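Local atomic coordinates of 4-alpha-glucanotransferase (Corynebacterium glutamicum, PDB entry 5B68), a protein that is an amylomaltase, also called disproportionating enzyme, with an N-terminal beta sandwich domain and a TIM-barrel domain of the 4-alpha-glucanotransferase family. Residues T238-F242 with W443-T449; V389-P393 with W425-P429; D326-W330 with G394-N400; N312-V317 with M357-W361. All coordinates share one frame. Residues are numbered along the deposited sequence.

Contact 1: T238-F242 with W443-T449; sequences TTRRF and WRNLLRT. With SO4 (sulfate ion), chain K; SO4 (sulfate ion), chain F.
The irregular segment 238-242, in the loop after TIM-barrel strand 215-218, packs on helix 441-452, which precedes barrel strand 456-459; the CA atoms of Arg241 and Leu446 are 4.1 Å apart. Thr239 is extended (-153/158) and opens an ST turn, its OG1 accepting from Arg241 N at 3.1 Å; Arg240 follows at -105/5. Backbone atoms of the loop press on helix side chains: Leu446 CB lies 3.7 Å from Arg240 O and 3.9 Å from Arg241 CA, and Thr449 CG2 3.1 Å from Arg241 O. Leu446 CD2 sits over one guanidinium face of Arg240 (NH1 at 4.0 Å), and the extended ttt chain of Arg241 brings its guanidinium over Asn445 CB. One water joins Arg241 NE (3.0 Å) and Thr449 OG1 (2.6 Å). On the helix, Arg444 NH1 and NH2 bond O3 (2.6 Å) and O4 (2.9 Å) of the chain K sulfate. Ala388 O and Glu320 satisfy the polar ends of Arg240 and Arg241, so loop and helix meet through van der Waals contact and water.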
loop_
_atom_site.group_PDB
_atom_site.type_symbol
_atom_site.label_atom_id
_atom_site.label_comp_id
_atom_site.label_asym_id
_atom_site.label_seq_id
_atom_site.Cartn_x
_atom_site.Cartn_y
_atom_site.Cartn_z
ATOM N N THR A 238 2.964 -4.251 -10.724
ATOM C CA THR A 238 4.310 -4.157 -11.386
ATOM C C THR A 238 5.075 -2.940 -10.882
ATOM O O THR A 238 6.319 -2.890 -10.967
ATOM C CB THR A 238 4.172 -4.176 -12.946
ATOM O OG1 THR A 238 5.356 -4.773 -13.544
ATOM C CG2 THR A 238 3.939 -2.848 -13.499
ATOM N N THR A 239 4.379 -2.002 -10.270
ATOM C CA THR A 239 4.978 -0.770 -9.749
ATOM C C THR A 239 4.035 -0.387 -8.612
ATOM O O THR A 239 2.858 -0.821 -8.615
ATOM C CB THR A 239 5.039 0.338 -10.829
ATOM O OG1 THR A 239 5.538 1.584 -10.309
ATOM C CG2 THR A 239 3.653 0.623 -11.554
ATOM N N ARG A 240 4.501 0.406 -7.660
ATOM C CA ARG A 240 3.614 1.040 -6.708
ATOM C C ARG A 240 3.425 2.545 -6.999
ATOM O O ARG A 240 2.767 3.298 -6.242
ATOM C CB ARG A 240 4.113 0.814 -5.286
ATOM C CG ARG A 240 4.010 -0.642 -4.935
ATOM C CD ARG A 240 4.229 -0.877 -3.490
ATOM N NE ARG A 240 5.557 -0.461 -3.016
ATOM C CZ ARG A 240 5.806 -0.120 -1.754
ATOM N NH1 ARG A 240 7.069 0.196 -1.397
ATOM N NH2 ARG A 240 4.810 -0.102 -0.831
ATOM N N ARG A 241 3.987 3.024 -8.080
ATOM C CA ARG A 241 3.879 4.426 -8.396
ATOM C C ARG A 241 2.793 4.687 -9.438
ATOM O O ARG A 241 1.916 5.463 -9.225
ATOM C CB ARG A 241 5.184 4.933 -8.942
ATOM C CG ARG A 241 5.189 6.409 -9.274
ATOM C CD ARG A 241 6.530 7.020 -9.602
ATOM N NE ARG A 241 6.342 8.317 -10.176
ATOM C CZ ARG A 241 7.323 9.067 -10.686
ATOM N NH1 ARG A 241 6.993 10.182 -11.307
ATOM N NH2 ARG A 241 8.627 8.689 -10.605
ATOM N N PHE A 242 2.930 4.046 -10.579
ATOM C CA PHE A 242 2.030 4.277 -11.681
ATOM C C PHE A 242 0.733 3.500 -11.593
ATOM O O PHE A 242 0.612 2.607 -10.805
ATOM C CB PHE A 242 2.766 4.100 -12.991
ATOM C CG PHE A 242 3.940 4.998 -13.090
ATOM C CD1 PHE A 242 3.767 6.316 -13.382
ATOM C CD2 PHE A 242 5.191 4.540 -12.793
ATOM C CE1 PHE A 242 4.838 7.162 -13.437
ATOM C CE2 PHE A 242 6.269 5.376 -12.840
ATOM C CZ PHE A 242 6.088 6.688 -13.167
ATOM N N TRP A 443 10.674 6.222 -2.721
ATOM C CA TRP A 443 9.592 6.136 -1.700
ATOM C C TRP A 443 8.753 7.432 -1.785
ATOM O O TRP A 443 7.502 7.407 -1.856
ATOM C CB TRP A 443 10.216 5.970 -0.321
ATOM C CG TRP A 443 9.291 5.922 0.847
ATOM C CD1 TRP A 443 9.471 6.577 2.009
ATOM C CD2 TRP A 443 8.151 5.078 1.042
ATOM N NE1 TRP A 443 8.460 6.292 2.885
ATOM C CE2 TRP A 443 7.678 5.320 2.345
ATOM C CE3 TRP A 443 7.491 4.139 0.255
ATOM C CZ2 TRP A 443 6.536 4.701 2.859
ATOM C CZ3 TRP A 443 6.380 3.532 0.730
ATOM C CH2 TRP A 443 5.903 3.795 2.061
ATOM N N ARG A 444 9.425 8.621 -1.801
ATOM C CA ARG A 444 8.741 9.852 -2.029
ATOM C C ARG A 444 7.827 9.832 -3.285
ATOM O O ARG A 444 6.673 10.267 -3.226
ATOM C CB ARG A 444 9.727 11.043 -2.233
ATOM C CG ARG A 444 8.982 12.361 -2.414
ATOM C CD ARG A 444 9.949 13.489 -2.769
ATOM N NE ARG A 444 10.381 13.376 -4.136
ATOM C CZ ARG A 444 11.287 14.174 -4.725
ATOM N NH1 ARG A 444 11.869 15.137 -4.027
ATOM N NH2 ARG A 444 11.669 13.956 -6.008
ATOM N N ASN A 445 8.384 9.377 -4.408
ATOM C CA ASN A 445 7.682 9.534 -5.668
ATOM C C ASN A 445 6.439 8.620 -5.733
ATOM O O ASN A 445 5.380 9.076 -6.242
ATOM C CB ASN A 445 8.633 9.258 -6.827
ATOM C CG ASN A 445 9.648 10.394 -7.023
ATOM O OD1 ASN A 445 9.567 11.429 -6.404
ATOM N ND2 ASN A 445 10.558 10.187 -7.925
ATOM N N LEU A 446 6.542 7.385 -5.233
ATOM C CA LEU A 446 5.364 6.515 -5.233
ATOM C C LEU A 446 4.274 7.107 -4.299
ATOM O O LEU A 446 3.089 7.204 -4.689
ATOM C CB LEU A 446 5.702 5.092 -4.962
ATOM C CG LEU A 446 5.947 4.640 -3.536
ATOM C CD1 LEU A 446 4.676 4.292 -2.761
ATOM C CD2 LEU A 446 6.876 3.494 -3.568
ATOM N N LEU A 447 4.692 7.609 -3.130
ATOM C CA LEU A 447 3.748 8.208 -2.232
ATOM C C LEU A 447 3.069 9.435 -2.810
ATOM O O LEU A 447 1.827 9.660 -2.641
ATOM C CB LEU A 447 4.388 8.549 -0.869
ATOM C CG LEU A 447 4.801 7.413 0.031
ATOM C CD1 LEU A 447 5.715 7.856 1.184
ATOM C CD2 LEU A 447 3.533 6.744 0.571
ATOM N N ARG A 448 3.866 10.324 -3.396
ATOM C CA ARG A 448 3.286 11.504 -3.915
ATOM C C ARG A 448 2.213 11.195 -5.024
ATOM O O ARG A 448 1.201 11.855 -5.097
ATOM C CB ARG A 448 4.379 12.397 -4.497
ATOM C CG ARG A 448 3.863 13.685 -4.992
ATOM C CD ARG A 448 4.932 14.710 -5.054
ATOM N NE ARG A 448 5.541 14.983 -3.761
ATOM C CZ ARG A 448 6.453 15.916 -3.571
ATOM N NH1 ARG A 448 6.855 16.662 -4.601
ATOM N NH2 ARG A 448 6.995 16.119 -2.368
ATOM N N THR A 449 2.459 10.205 -5.860
ATOM C CA THR A 449 1.485 9.801 -6.873
ATOM C C THR A 449 0.214 9.166 -6.236
ATOM O O THR A 449 -0.913 9.555 -6.572
ATOM C CB THR A 449 2.112 8.899 -7.893
ATOM O OG1 THR A 449 3.155 9.641 -8.563
ATOM C CG2 THR A 449 1.078 8.449 -8.904
HETATM S S SO4 K . 14.262 16.627 -6.273
HETATM O O1 SO4 K . 14.412 18.029 -6.750
HETATM O O2 SO4 K . 15.539 15.870 -6.362
HETATM O O3 SO4 K . 13.843 16.629 -4.835
HETATM O O4 SO4 K . 13.272 16.009 -7.190
HETATM S S SO4 F . 4.399 18.407 -7.532
HETATM O O1 SO4 F . 5.199 19.167 -8.527
HETATM O O2 SO4 F . 4.488 19.039 -6.207
HETATM O O3 SO4 F . 4.954 17.007 -7.509
HETATM O O4 SO4 F . 2.995 18.529 -7.903
HETATM O O HOH W 1 3.566 9.022 -11.062
#

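Contact 2: V389-P393 with W425-P429; sequences VGVHP and WSQPP
Two irregular loops meet here in the TIM-barrel domain: 389-393 leaves the C-terminal end of parallel barrel strand 382-387, the end where such barrels carry their active sites, and 425-429 follows strand 423-424 of a small antiparallel sheet. Their touching parts run 70° apart, with the CA atoms of Val391 and Gln427 5.4 Å from each other. Gln427 (-76/145, chi1 m) gives up most surface. Gln427 CA lies 3.5 Å from Val391 O in a CA-H...O contact, and the amide reaches along the first loop: Gln427 CD comes within 3.8 Å of Gly390 CA and Gln427 OE1 within 3.9 Å of Val389 CB. Gly390 is fully extended (-171/-171), and a CB there would collide with that OE1, which is buried without a polar partner in the model. Pro393 comes next, its CD 3.5 Å from Ser426 O; Ser426 adopts a left-handed conformation (83/-3). Pro428 presents CD to Val391 O at 3.3 Å, to Val391 CG2 at 4.0 Å and to Pro393 CA at 4.0 Å. At the far end, Val389 CG2 approaches Trp425 CZ3 (chi1 m) at 4.4 Å, and the Val389 side chain is also near a bound 2-[bis-(2-hydroxy-ethyl)-amino]-2-hydroxymethyl-propane-1,3-diol. Apart from the CA-H...O contact, direct contacts are van der Waals; the polar link is a water that accepts from Val391 N at 3.0 Å and donates to Pro428 O at 2.7 Å.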
loop_
_atom_site.group_PDB
_atom_site.type_symbol
_atom_site.label_atom_id
_atom_site.label_comp_id
_atom_site.label_asym_id
_atom_site.label_seq_id
_atom_site.Cartn_x
_atom_site.Cartn_y
_atom_site.Cartn_z
ATOM N N VAL A 389 2.084 -3.541 -0.291
ATOM C CA VAL A 389 3.386 -3.669 0.379
ATOM C C VAL A 389 4.569 -3.687 -0.611
ATOM O O VAL A 389 5.685 -3.320 -0.267
ATOM C CB VAL A 389 3.560 -4.995 1.200
ATOM C CG1 VAL A 389 4.682 -4.756 2.209
ATOM C CG2 VAL A 389 2.328 -5.364 1.922
ATOM N N GLY A 390 4.317 -4.195 -1.798
ATOM C CA GLY A 390 5.422 -4.443 -2.698
ATOM C C GLY A 390 4.988 -4.808 -4.082
ATOM O O GLY A 390 3.850 -4.681 -4.451
ATOM N N VAL A 391 5.968 -5.208 -4.869
ATOM C CA VAL A 391 5.780 -5.315 -6.335
ATOM C C VAL A 391 6.142 -6.705 -6.804
ATOM O O VAL A 391 6.843 -7.426 -6.121
ATOM C CB VAL A 391 6.611 -4.282 -7.116
ATOM C CG1 VAL A 391 6.239 -2.852 -6.742
ATOM C CG2 VAL A 391 8.126 -4.509 -6.961
ATOM N N HIS A 392 5.721 -7.007 -8.018
ATOM C CA HIS A 392 5.990 -8.284 -8.673
ATOM C C HIS A 392 7.492 -8.346 -9.001
ATOM O O HIS A 392 8.027 -7.371 -9.498
ATOM C CB HIS A 392 5.195 -8.375 -9.949
ATOM C CG HIS A 392 5.157 -9.745 -10.541
ATOM N ND1 HIS A 392 6.245 -10.316 -11.133
ATOM C CD2 HIS A 392 4.150 -10.652 -10.651
ATOM C CE1 HIS A 392 5.925 -11.516 -11.593
ATOM N NE2 HIS A 392 4.654 -11.736 -11.325
ATOM N N PRO A 393 8.175 -9.473 -8.658
ATOM C CA PRO A 393 9.646 -9.601 -8.805
ATOM C C PRO A 393 10.242 -9.479 -10.242
ATOM O O PRO A 393 11.412 -9.153 -10.415
ATOM C CB PRO A 393 9.932 -10.991 -8.257
ATOM C CG PRO A 393 8.629 -11.734 -8.365
ATOM C CD PRO A 393 7.599 -10.663 -8.012
ATOM N N TRP A 425 5.406 -13.713 0.012
ATOM C CA TRP A 425 4.608 -12.821 -0.821
ATOM C C TRP A 425 5.279 -12.522 -2.153
ATOM O O TRP A 425 4.676 -11.970 -3.035
ATOM C CB TRP A 425 4.311 -11.518 -0.089
ATOM C CG TRP A 425 3.621 -11.710 1.193
ATOM C CD1 TRP A 425 2.890 -12.769 1.552
ATOM C CD2 TRP A 425 3.598 -10.814 2.304
ATOM N NE1 TRP A 425 2.409 -12.612 2.811
ATOM C CE2 TRP A 425 2.833 -11.412 3.298
ATOM C CE3 TRP A 425 4.159 -9.570 2.555
ATOM C CZ2 TRP A 425 2.600 -10.809 4.518
ATOM C CZ3 TRP A 425 3.922 -8.975 3.768
ATOM C CH2 TRP A 425 3.163 -9.596 4.734
ATOM N N SER A 426 6.547 -12.884 -2.236
ATOM C CA SER A 426 7.350 -12.868 -3.449
ATOM C C SER A 426 7.975 -11.521 -3.827
ATOM O O SER A 426 8.722 -11.432 -4.758
ATOM C CB SER A 426 6.548 -13.424 -4.618
ATOM O OG SER A 426 5.796 -12.414 -5.217
ATOM N N GLN A 427 7.691 -10.488 -3.067
ATOM C CA GLN A 427 8.159 -9.159 -3.420
ATOM C C GLN A 427 9.637 -8.945 -3.123
ATOM O O GLN A 427 10.112 -9.424 -2.127
ATOM C CB GLN A 427 7.322 -8.134 -2.678
ATOM C CG GLN A 427 5.835 -8.290 -2.916
ATOM C CD GLN A 427 5.036 -8.043 -1.677
ATOM O OE1 GLN A 427 5.590 -7.816 -0.625
ATOM N NE2 GLN A 427 3.732 -8.056 -1.802
ATOM N N PRO A 428 10.342 -8.182 -3.952
ATOM C CA PRO A 428 11.707 -7.818 -3.571
ATOM C C PRO A 428 11.708 -6.649 -2.589
ATOM O O PRO A 428 11.016 -5.667 -2.820
ATOM C CB PRO A 428 12.347 -7.440 -4.911
ATOM C CG PRO A 428 11.243 -6.895 -5.731
ATOM C CD PRO A 428 10.011 -7.669 -5.285
ATOM N N PRO A 429 12.457 -6.740 -1.490
ATOM C CA PRO A 429 12.380 -5.632 -0.539
ATOM C C PRO A 429 13.241 -4.478 -0.971
ATOM O O PRO A 429 14.210 -4.635 -1.676
ATOM C CB PRO A 429 12.922 -6.243 0.728
ATOM C CG PRO A 429 13.869 -7.311 0.283
ATOM C CD PRO A 429 13.239 -7.864 -0.955
HETATM O O HOH W 2 8.519 -4.884 -3.341
#

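Contact 3: D326-W330 with G394-N400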
loop_
_atom_site.group_PDB
_atom_site.type_symbol
_atom_site.label_atom_id
_atom_site.label_comp_id
_atom_site.label_asym_id
_atom_site.label_seq_id
_atom_site.Cartn_x
_atom_site.Cartn_y
_atom_site.Cartn_z
ATOM N N ASP A 326 10.965 5.886 -17.699
ATOM C CA ASP A 326 11.451 4.548 -17.415
ATOM C C ASP A 326 10.347 3.478 -17.374
ATOM O O ASP A 326 10.479 2.376 -17.932
ATOM C CB ASP A 326 12.242 4.470 -16.091
ATOM C CG ASP A 326 13.546 5.307 -16.096
ATOM O OD1 ASP A 326 14.036 5.688 -17.168
ATOM O OD2 ASP A 326 14.022 5.583 -14.979
ATOM N N PHE A 327 9.254 3.801 -16.664
ATOM C CA PHE A 327 8.123 2.896 -16.571
ATOM C C PHE A 327 7.557 2.616 -18.025
ATOM O O PHE A 327 7.308 1.483 -18.397
ATOM C CB PHE A 327 7.010 3.531 -15.741
ATOM C CG PHE A 327 5.717 2.753 -15.811
ATOM C CD1 PHE A 327 5.640 1.556 -15.195
ATOM C CD2 PHE A 327 4.613 3.255 -16.488
ATOM C CE1 PHE A 327 4.466 0.824 -15.233
ATOM C CE2 PHE A 327 3.452 2.530 -16.529
ATOM C CZ PHE A 327 3.395 1.317 -15.927
ATOM N N ALA A 328 7.341 3.678 -18.747
ATOM C CA ALA A 328 6.713 3.635 -20.079
ATOM C C ALA A 328 7.628 2.886 -21.077
ATOM O O ALA A 328 7.150 2.159 -21.917
ATOM C CB ALA A 328 6.433 5.017 -20.569
ATOM N N THR A 329 8.931 3.058 -20.926
ATOM C CA THR A 329 9.895 2.364 -21.796
ATOM C C THR A 329 9.877 0.875 -21.495
ATOM O O THR A 329 9.899 0.060 -22.397
ATOM C CB THR A 329 11.310 2.926 -21.622
ATOM O OG1 THR A 329 11.306 4.328 -21.919
ATOM C CG2 THR A 329 12.299 2.153 -22.488
ATOM N N TRP A 330 9.818 0.500 -20.218
ATOM C CA TRP A 330 9.664 -0.861 -19.800
ATOM C C TRP A 330 8.378 -1.448 -20.415
ATOM O O TRP A 330 8.412 -2.587 -20.907
ATOM C CB TRP A 330 9.657 -1.015 -18.256
ATOM C CG TRP A 330 9.429 -2.398 -17.769
ATOM C CD1 TRP A 330 10.358 -3.317 -17.451
ATOM C CD2 TRP A 330 8.147 -3.021 -17.534
ATOM N NE1 TRP A 330 9.742 -4.504 -17.071
ATOM C CE2 TRP A 330 8.391 -4.330 -17.120
ATOM C CE3 TRP A 330 6.827 -2.575 -17.639
ATOM C CZ2 TRP A 330 7.353 -5.232 -16.818
ATOM C CZ3 TRP A 330 5.771 -3.495 -17.331
ATOM C CH2 TRP A 330 6.058 -4.776 -16.937
ATOM N N GLY A 394 9.459 -9.751 -11.254
ATOM C CA GLY A 394 9.956 -9.605 -12.637
ATOM C C GLY A 394 9.430 -8.390 -13.352
ATOM O O GLY A 394 9.457 -8.353 -14.555
ATOM N N GLY A 395 8.908 -7.386 -12.631
ATOM C CA GLY A 395 8.167 -6.319 -13.250
ATOM C C GLY A 395 8.898 -5.003 -13.450
ATOM O O GLY A 395 10.116 -4.953 -13.371
ATOM N N ALA A 396 8.149 -3.955 -13.651
ATOM C CA ALA A 396 8.700 -2.653 -14.032
ATOM C C ALA A 396 9.617 -2.078 -12.937
ATOM O O ALA A 396 10.773 -1.682 -13.226
ATOM C CB ALA A 396 7.580 -1.677 -14.386
ATOM N N ASP A 397 9.090 -1.971 -11.689
ATOM C CA ASP A 397 9.885 -1.407 -10.600
ATOM C C ASP A 397 11.095 -2.323 -10.310
ATOM O O ASP A 397 12.158 -1.848 -9.944
ATOM C CB ASP A 397 9.072 -1.160 -9.328
ATOM C CG ASP A 397 8.224 0.103 -9.345
ATOM O OD1 ASP A 397 8.094 0.828 -10.304
ATOM O OD2 ASP A 397 7.572 0.379 -8.293
ATOM N N ALA A 398 10.941 -3.641 -10.432
ATOM C CA ALA A 398 12.019 -4.604 -10.143
ATOM C C ALA A 398 13.181 -4.283 -11.049
ATOM O O ALA A 398 14.308 -4.349 -10.622
ATOM C CB ALA A 398 11.554 -6.068 -10.356
ATOM N N GLN A 399 12.892 -3.885 -12.270
ATOM C CA GLN A 399 13.935 -3.450 -13.213
ATOM C C GLN A 399 14.403 -2.010 -12.939
ATOM O O GLN A 399 15.630 -1.781 -12.764
ATOM C CB GLN A 399 13.476 -3.581 -14.689
ATOM C CG GLN A 399 14.417 -2.853 -15.670
ATOM C CD GLN A 399 13.914 -2.900 -17.092
ATOM O OE1 GLN A 399 13.535 -1.872 -17.662
ATOM N NE2 GLN A 399 13.811 -4.110 -17.640
ATOM N N ASN A 400 13.474 -1.058 -12.981
ATOM C CA ASN A 400 13.797 0.374 -12.925
ATOM C C ASN A 400 14.311 0.863 -11.562
ATOM O O ASN A 400 15.065 1.864 -11.511
ATOM C CB ASN A 400 12.602 1.207 -13.350
ATOM C CG ASN A 400 12.244 1.002 -14.805
ATOM O OD1 ASN A 400 13.126 0.907 -15.677
ATOM N ND2 ASN A 400 10.953 0.992 -15.083
HETATM O O HOH W 3 12.984 1.092 -18.687
HETATM O O HOH W 4 16.249 3.384 -13.694
#
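A steep helix-helix crossing joins the long helix 307-338 to the short helix 396-400, which lies in the connection after barrel strand 382-387 of the TIM-barrel domain. The axes of the two short segments approach to 9.8 Å and their directions differ by 116°. Asp326 opens the contact facing Asn400: its CB is 3.7 Å from Asn400 OD1, and its carbonyl O lies 2.9 Å from a water that also sits 3.0 Å from Asn400 OD1. A second water donates to Asn400 O at 2.9 Å and, weakly, to Asp326 OD2 at 3.4 Å. One residue on, Phe327 turns its ring edge to Ala396, CD1 to CB 3.9 Å, while the same ring stacks with Phe242. Ala328 and Thr329 instead touch Met357 and Thr353 of helix 349-376. Trp330, one turn after Asp326 and with chi1 t, buries the largest area of the segment. Its indole lies flat against the first turn of the short helix, which begins after Gly395 at the N-cap position. Trp330 CZ2 reaches Gly395 C at 3.7 Å, Gln399 OE1 meets the ring edge at Trp330 CD1 (3.5 Å), and Ala396 CB lies over one face, 3.5 Å from Trp330 CE3. Ala396, small enough to let the ring settle on the backbone, also makes a CH-pi contact: its CA stands 3.5 Å from the centroid of the Trp330 five-membered ring, 10° off the normal.

Contact 4: N312-V317 with M357-W361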
loop_
_atom_site.group_PDB
_atom_site.type_symbol
_atom_site.label_atom_id
_atom_site.label_comp_id
_atom_site.label_asym_id
_atom_site.label_seq_id
_atom_site.Cartn_x
_atom_site.Cartn_y
_atom_site.Cartn_z
ATOM N N ASN A 312 -1.426 20.689 -21.245
ATOM C CA ASN A 312 -1.699 19.878 -20.069
ATOM C C ASN A 312 -0.928 18.564 -20.062
ATOM O O ASN A 312 -0.341 18.190 -19.039
ATOM C CB ASN A 312 -3.182 19.586 -19.990
ATOM C CG ASN A 312 -3.832 20.466 -19.017
ATOM O OD1 ASN A 312 -4.280 21.566 -19.352
ATOM N ND2 ASN A 312 -3.800 20.045 -17.767
ATOM N N PHE A 313 -0.931 17.860 -21.190
ATOM C CA PHE A 313 -0.177 16.634 -21.298
ATOM C C PHE A 313 1.334 16.871 -21.102
ATOM O O PHE A 313 2.024 16.121 -20.404
ATOM C CB PHE A 313 -0.475 15.940 -22.613
ATOM C CG PHE A 313 0.282 14.650 -22.836
ATOM C CD1 PHE A 313 0.611 13.759 -21.787
ATOM C CD2 PHE A 313 0.703 14.303 -24.109
ATOM C CE1 PHE A 313 1.259 12.583 -22.051
ATOM C CE2 PHE A 313 1.376 13.133 -24.345
ATOM C CZ PHE A 313 1.647 12.248 -23.321
ATOM N N VAL A 314 1.861 17.907 -21.742
ATOM C CA VAL A 314 3.274 18.215 -21.596
ATOM C C VAL A 314 3.622 18.617 -20.155
ATOM O O VAL A 314 4.659 18.280 -19.656
ATOM C CB VAL A 314 3.641 19.357 -22.561
ATOM C CG1 VAL A 314 4.952 20.062 -22.145
ATOM C CG2 VAL A 314 3.692 18.782 -24.001
ATOM N N SER A 315 2.754 19.351 -19.520
ATOM C CA SER A 315 2.898 19.734 -18.121
ATOM C C SER A 315 2.955 18.467 -17.162
ATOM O O SER A 315 3.828 18.364 -16.306
ATOM C CB SER A 315 1.742 20.667 -17.750
ATOM O OG SER A 315 1.867 21.074 -16.402
ATOM N N PHE A 316 2.056 17.518 -17.377
ATOM C CA PHE A 316 2.104 16.244 -16.676
ATOM C C PHE A 316 3.433 15.550 -16.905
ATOM O O PHE A 316 4.044 15.082 -15.928
ATOM C CB PHE A 316 0.956 15.327 -17.137
ATOM C CG PHE A 316 1.044 13.921 -16.618
ATOM C CD1 PHE A 316 0.575 13.630 -15.342
ATOM C CD2 PHE A 316 1.541 12.878 -17.427
ATOM C CE1 PHE A 316 0.580 12.327 -14.874
ATOM C CE2 PHE A 316 1.575 11.584 -16.945
ATOM C CZ PHE A 316 1.108 11.313 -15.659
ATOM N N VAL A 317 3.888 15.441 -18.163
ATOM C CA VAL A 317 5.108 14.665 -18.441
ATOM C C VAL A 317 6.326 15.317 -17.710
ATOM O O VAL A 317 7.171 14.597 -17.170
ATOM C CB VAL A 317 5.351 14.534 -19.958
ATOM C CG1 VAL A 317 6.740 14.014 -20.264
ATOM C CG2 VAL A 317 4.307 13.563 -20.554
ATOM N N MET A 357 3.207 6.656 -21.677
ATOM C CA MET A 357 3.194 7.925 -20.919
ATOM C C MET A 357 1.819 8.556 -20.935
ATOM O O MET A 357 1.244 9.015 -19.887
ATOM C CB MET A 357 4.274 8.882 -21.431
ATOM C CG MET A 357 5.680 8.326 -21.213
ATOM S SD MET A 357 6.928 9.371 -22.088
ATOM C CE MET A 357 6.933 10.738 -20.984
ATOM N N TRP A 358 1.205 8.517 -22.113
ATOM C CA TRP A 358 -0.071 9.136 -22.317
ATOM C C TRP A 358 -1.139 8.414 -21.506
ATOM O O TRP A 358 -2.000 9.093 -20.923
ATOM C CB TRP A 358 -0.362 9.136 -23.832
ATOM C CG TRP A 358 -1.695 9.608 -24.277
ATOM C CD1 TRP A 358 -2.100 10.850 -24.363
ATOM C CD2 TRP A 358 -2.758 8.779 -24.747
ATOM N NE1 TRP A 358 -3.390 10.901 -24.886
ATOM C CE2 TRP A 358 -3.797 9.614 -25.124
ATOM C CE3 TRP A 358 -2.905 7.400 -24.909
ATOM C CZ2 TRP A 358 -5.026 9.132 -25.622
ATOM C CZ3 TRP A 358 -4.132 6.909 -25.446
ATOM C CH2 TRP A 358 -5.171 7.796 -25.774
ATOM N N LEU A 359 -1.094 7.071 -21.469
ATOM C CA LEU A 359 -2.030 6.317 -20.577
ATOM C C LEU A 359 -1.956 6.776 -19.115
ATOM O O LEU A 359 -2.978 6.906 -18.475
ATOM C CB LEU A 359 -1.739 4.837 -20.576
ATOM C CG LEU A 359 -2.005 4.141 -21.917
ATOM C CD1 LEU A 359 -1.799 2.639 -21.833
ATOM C CD2 LEU A 359 -3.389 4.474 -22.443
ATOM N N GLN A 360 -0.740 7.037 -18.600
ATOM C CA GLN A 360 -0.629 7.599 -17.245
ATOM C C GLN A 360 -1.257 8.947 -17.108
ATOM O O GLN A 360 -1.838 9.236 -16.059
ATOM C CB GLN A 360 0.839 7.564 -16.777
ATOM C CG GLN A 360 1.375 6.173 -16.651
ATOM C CD GLN A 360 0.574 5.392 -15.664
ATOM O OE1 GLN A 360 0.392 5.826 -14.508
ATOM N NE2 GLN A 360 0.108 4.231 -16.068
ATOM N N TRP A 361 -1.152 9.813 -18.118
ATOM C CA TRP A 361 -1.757 11.144 -18.081
ATOM C C TRP A 361 -3.316 11.007 -18.011
ATOM O O TRP A 361 -3.989 11.704 -17.212
ATOM C CB TRP A 361 -1.318 11.989 -19.330
ATOM C CG TRP A 361 -2.000 13.262 -19.460
ATOM C CD1 TRP A 361 -2.006 14.325 -18.581
ATOM C CD2 TRP A 361 -2.790 13.685 -20.578
ATOM N NE1 TRP A 361 -2.747 15.349 -19.060
ATOM C CE2 TRP A 361 -3.197 15.007 -20.317
ATOM C CE3 TRP A 361 -3.170 13.068 -21.784
ATOM C CZ2 TRP A 361 -4.024 15.720 -21.201
ATOM C CZ3 TRP A 361 -3.919 13.807 -22.683
ATOM C CH2 TRP A 361 -4.381 15.084 -22.360
#
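Helix segments 312-317 and 357-361 cross almost at right angles, 102° between their N-to-C directions, with axes 10.1 Å apart at closest approach. The nearest CA pairs are Phe316 with Trp361 (6.5 Å) and Val317 with Met357 (7.4 Å). Trp361, with chi1 t, packs against Phe313 and Phe316, three residues apart on the first helix: Phe313 CB stands 3.6 Å from the centroid of the Trp361 six-membered ring in a CH-pi contact, and Trp361 CA lies 3.7 Å from the centroid of the Phe316 ring in another. Phe313 also receives the edge of Trp358 on its face, a T-shaped pair with centroids 5.4 Å apart and planes at 78°. At one end Val317 CG1 touches Met357 CE at 3.4 Å. Gln360 directs its amide away from segment 312-317; its NE2 bonds Ile243 O. Phe313, Phe316, Trp358 and Trp361 thus form an aromatic cluster at the crossing of two consecutive helices, within the helical region between TIM-barrel strands 215-218 and 382-387.

From the N terminus, 238-242 comes first, and contact 1 closes only at 443-449, so the other three contacts nest inside its loop. Within it, 312-317 pairs with 357-361 in contact 4, but 326-330, lying between them, pairs with 394-400, so contacts 3 and 4 cross while sharing helix 307-338. Contact 2 opens at 389-393, before contact 3 has closed, and ends at 425-429; those two cross, whereas contacts 4 and 2 follow in series. The loop 238-242 touches all three others: Arg240 meets Val391, Thr238 and Thr239 meet Ala396 and Asp397, and Phe242 meets Gln360, tying the inserted helices to the barrel loops.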